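Local coordinates for protein SidF, inhibitor of growth family, member 3 (PDB 4FYE) that probably removes phosphate from membrane phosphoinositides, acting as a phosphatidylinositol phosphate phosphatase of Legionella pneumophila, at residues A[300-305]-A[392-397]. The protein carries 1 engineered substitution. Sequence-based numbering, arbitrary orientation.
Sequences EVIQTL and AKITIQ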
ATOM      1  N   GLU A 300       4.724  14.863   1.150  1.00 47.87           N
ATOM      2  CA  GLU A 300       4.284  14.356  -0.143  1.00 46.13           C
ATOM      3  C   GLU A 300       3.111  13.426   0.036  1.00 48.64           C
ATOM      4  O   GLU A 300       2.127  13.494  -0.685  1.00 51.68           O
ATOM      5  CB  GLU A 300       5.412  13.667  -0.884  1.00 46.84           C
ATOM      6  CG  GLU A 300       5.094  13.225  -2.333  1.00 49.42           C
ATOM      7  CD  GLU A 300       6.033  12.125  -2.888  1.00 60.12           C
ATOM      8  OE1 GLU A 300       5.632  11.401  -3.847  1.00 75.99           O
ATOM      9  OE2 GLU A 300       7.168  11.931  -2.376  1.00 55.88           O
ATOM     10  N   VAL A 301       3.195  12.567   1.038  1.00 47.78           N
ATOM     11  CA  VAL A 301       2.069  11.719   1.382  1.00 43.80           C
ATOM     12  C   VAL A 301       0.794  12.534   1.662  1.00 42.82           C
ATOM     13  O   VAL A 301      -0.291  12.068   1.345  1.00 46.14           O
ATOM     14  CB  VAL A 301       2.413  10.797   2.599  1.00 41.95           C
ATOM     15  CG1 VAL A 301       1.175  10.116   3.238  1.00 38.84           C
ATOM     16  CG2 VAL A 301       3.449   9.803   2.179  1.00 42.55           C
ATOM     17  N   ILE A 302       0.913  13.705   2.288  1.00 44.76           N
ATOM     18  CA  ILE A 302      -0.274  14.541   2.545  1.00 42.52           C
ATOM     19  C   ILE A 302      -0.796  15.049   1.230  1.00 40.41           C
ATOM     20  O   ILE A 302      -1.985  15.052   0.967  1.00 40.09           O
ATOM     21  CB  ILE A 302       0.006  15.705   3.483  1.00 47.42           C
ATOM     22  CG1 ILE A 302       0.601  15.152   4.773  1.00 50.10           C
ATOM     23  CG2 ILE A 302      -1.265  16.548   3.710  1.00 44.20           C
ATOM     24  CD1 ILE A 302       0.399  16.021   5.972  1.00 53.88           C
ATOM     25  N   GLN A 303       0.108  15.434   0.367  1.00 41.18           N
ATOM     26  CA  GLN A 303      -0.297  15.907  -0.904  1.00 42.03           C
ATOM     27  C   GLN A 303      -1.051  14.824  -1.704  1.00 42.45           C
ATOM     28  O   GLN A 303      -2.087  15.109  -2.331  1.00 44.89           O
ATOM     29  CB  GLN A 303       0.923  16.388  -1.668  1.00 43.62           C
ATOM     30  CG  GLN A 303       0.557  17.001  -3.000  1.00 44.90           C
ATOM     31  CD  GLN A 303       1.724  17.661  -3.653  1.00 47.56           C
ATOM     32  OE1 GLN A 303       2.379  17.037  -4.488  1.00 49.41           O
ATOM     33  NE2 GLN A 303       2.023  18.903  -3.261  1.00 46.39           N
ATOM     34  N   THR A 304      -0.576  13.590  -1.646  1.00 40.31           N
ATOM     35  CA  THR A 304      -1.199  12.489  -2.393  1.00 40.12           C
ATOM     36  C   THR A 304      -2.556  12.135  -1.744  1.00 42.61           C
ATOM     37  O   THR A 304      -3.491  11.852  -2.468  1.00 40.41           O
ATOM     38  CB  THR A 304      -0.231  11.294  -2.432  1.00 43.82           C
ATOM     39  OG1 THR A 304       1.010  11.757  -2.957  1.00 44.98           O
ATOM     40  CG2 THR A 304      -0.729  10.082  -3.301  1.00 42.83           C
ATOM     41  N   LEU A 305      -2.715  12.190  -0.413  1.00 39.04           N
ATOM     42  CA  LEU A 305      -4.037  11.877   0.074  1.00 39.69           C
ATOM     43  C   LEU A 305      -5.067  12.930  -0.315  1.00 43.24           C
ATOM     44  O   LEU A 305      -6.225  12.618  -0.641  1.00 46.95           O
ATOM     45  CB  LEU A 305      -4.020  11.705   1.553  1.00 43.69           C
ATOM     46  CG  LEU A 305      -3.137  10.638   2.211  1.00 47.96           C
ATOM     47  CD1 LEU A 305      -3.881  10.056   3.366  1.00 45.10           C
ATOM     48  CD2 LEU A 305      -2.604   9.481   1.400  1.00 43.70           C
ATOM     49  N   ALA A 392      -0.800  21.309   6.438  1.00 64.50           N
ATOM     50  CA  ALA A 392       0.368  21.398   5.520  1.00 62.34           C
ATOM     51  C   ALA A 392       0.090  22.098   4.211  1.00 60.20           C
ATOM     52  O   ALA A 392      -0.964  21.899   3.635  1.00 63.05           O
ATOM     53  CB  ALA A 392       0.941  20.030   5.233  1.00 63.82           C
ATOM     54  N   LYS A 393       1.054  22.868   3.710  1.00 58.86           N
ATOM     55  CA  LYS A 393       0.837  23.616   2.485  1.00 60.02           C
ATOM     56  C   LYS A 393       1.195  22.750   1.323  1.00 57.92           C
ATOM     57  O   LYS A 393       2.304  22.279   1.244  1.00 64.06           O
ATOM     58  CB  LYS A 393       1.627  24.905   2.491  1.00 61.43           C
ATOM     59  CG  LYS A 393       1.251  25.722   3.700  1.00 69.93           C
ATOM     60  CD  LYS A 393       1.673  27.185   3.670  1.00 76.14           C
ATOM     61  CE  LYS A 393       0.941  27.892   4.806  1.00 75.82           C
ATOM     62  NZ  LYS A 393       1.297  29.329   4.966  1.00 84.25           N
ATOM     63  N   ILE A 394       0.248  22.539   0.423  1.00 51.62           N
ATOM     64  CA  ILE A 394       0.337  21.460  -0.564  1.00 51.83           C
ATOM     65  C   ILE A 394      -0.038  21.966  -1.949  1.00 49.28           C
ATOM     66  O   ILE A 394      -0.426  23.088  -2.067  1.00 51.65           O
ATOM     67  CB  ILE A 394      -0.520  20.239  -0.072  1.00 50.02           C
ATOM     68  CG1 ILE A 394       0.434  19.135   0.121  1.00 50.27           C
ATOM     69  CG2 ILE A 394      -1.835  19.927  -0.843  1.00 43.23           C
ATOM     70  CD1 ILE A 394       1.205  19.406   1.383  1.00 53.48           C
ATOM     71  N   THR A 395       0.112  21.159  -2.987  1.00 50.62           N
ATOM     72  CA  THR A 395      -0.258  21.585  -4.344  1.00 51.80           C
ATOM     73  C   THR A 395      -1.302  20.610  -4.852  1.00 48.84           C
ATOM     74  O   THR A 395      -1.137  19.431  -4.664  1.00 46.84           O
ATOM     75  CB  THR A 395       0.976  21.543  -5.280  1.00 53.42           C
ATOM     76  OG1 THR A 395       1.813  22.642  -4.950  1.00 58.30           O
ATOM     77  CG2 THR A 395       0.593  21.667  -6.721  1.00 49.62           C
ATOM     78  N   ILE A 396      -2.366  21.096  -5.493  1.00 49.29           N
ATOM     79  CA  ILE A 396      -3.405  20.234  -5.963  1.00 50.35           C
ATOM     80  C   ILE A 396      -3.427  20.443  -7.452  1.00 54.12           C
ATOM     81  O   ILE A 396      -3.599  21.578  -7.909  1.00 50.70           O
ATOM     82  CB  ILE A 396      -4.784  20.641  -5.351  1.00 54.03           C
ATOM     83  CG1 ILE A 396      -4.810  20.383  -3.831  1.00 47.85           C
ATOM     84  CG2 ILE A 396      -5.975  19.996  -6.080  1.00 47.96           C
ATOM     85  CD1 ILE A 396      -5.095  18.977  -3.496  1.00 45.62           C
ATOM     86  N   GLN A 397      -3.258  19.357  -8.196  1.00 51.97           N
ATOM     87  CA  GLN A 397      -3.486  19.396  -9.653  1.00 60.95           C
ATOM     88  C   GLN A 397      -4.956  19.605 -10.032  1.00 63.93           C
ATOM     89  O   GLN A 397      -5.785  18.753  -9.706  1.00 62.53           O
ATOM     90  CB  GLN A 397      -3.113  18.055 -10.250  1.00 61.35           C
ATOM     91  CG  GLN A 397      -1.659  17.747 -10.320  1.00 68.70           C
ATOM     92  CD  GLN A 397      -0.918  18.893 -10.932  1.00 78.99           C
ATOM     93  OE1 GLN A 397      -0.122  19.555 -10.244  1.00 80.59           O
ATOM     94  NE2 GLN A 397      -1.213  19.187 -12.212  1.00 78.40           N
TER
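The side-chain amide of Gln303 is the flat group of this contact: the carbonyl oxygen of Thr395 stands over one of its faces, 3.5 Å from CD of Gln303, while the peptide nitrogen of Thr395 lies near the amide's outer end. CG of Gln303, anti to its backbone N (chi1 -176°), begins an extended chain that runs alongside Thr395, both side chains pointing the same way. The same Thr395 O is 3.4 Å from Gln303 CG, so the carbonyl oxygen lies against both the methylene and the amide carbon.

Behind the amide the contact turns apolar. Ile394 crosses Gln303 obliquely, and its CG1 presses to 3.3 Å from Gln303 CB, a tight fit accompanied by an Ile394 chi1 of -117°, well off a staggered position. Toward the N-terminal ends of both segments, Ile302 touches the strand at its tip, CD1 meeting CB of Ala392 at 4.1 Å, and its CB faces the CD1 of Ile394 more loosely. The axes of segments 300-305 and 392-397 approach to 8.1 Å and cross at -45°.

Helix 284-311 is buried between two sheets here: Val301 and Leu305 touch strand 353-360 of the four-stranded sheet, and Thr304 and Leu305 touch Phe267 of the six-stranded one.

Strand 391-399 is outermost in the four-stranded sheet; it bonds strand 402-416 through Ala392, Ile394 and Ile396, and so turns the N and O of Thr395 to its other edge, where the Gln303 amide lies. One helical turn on, Gln307 NE2 donates to Gln397 O. This worked example thus joins helix to strand largely by carbon packing: CB and CG of Gln303 rest on Ile394 and Thr395, while Ile302, Ile394 and Ala392 meet in the adjoining apolar part.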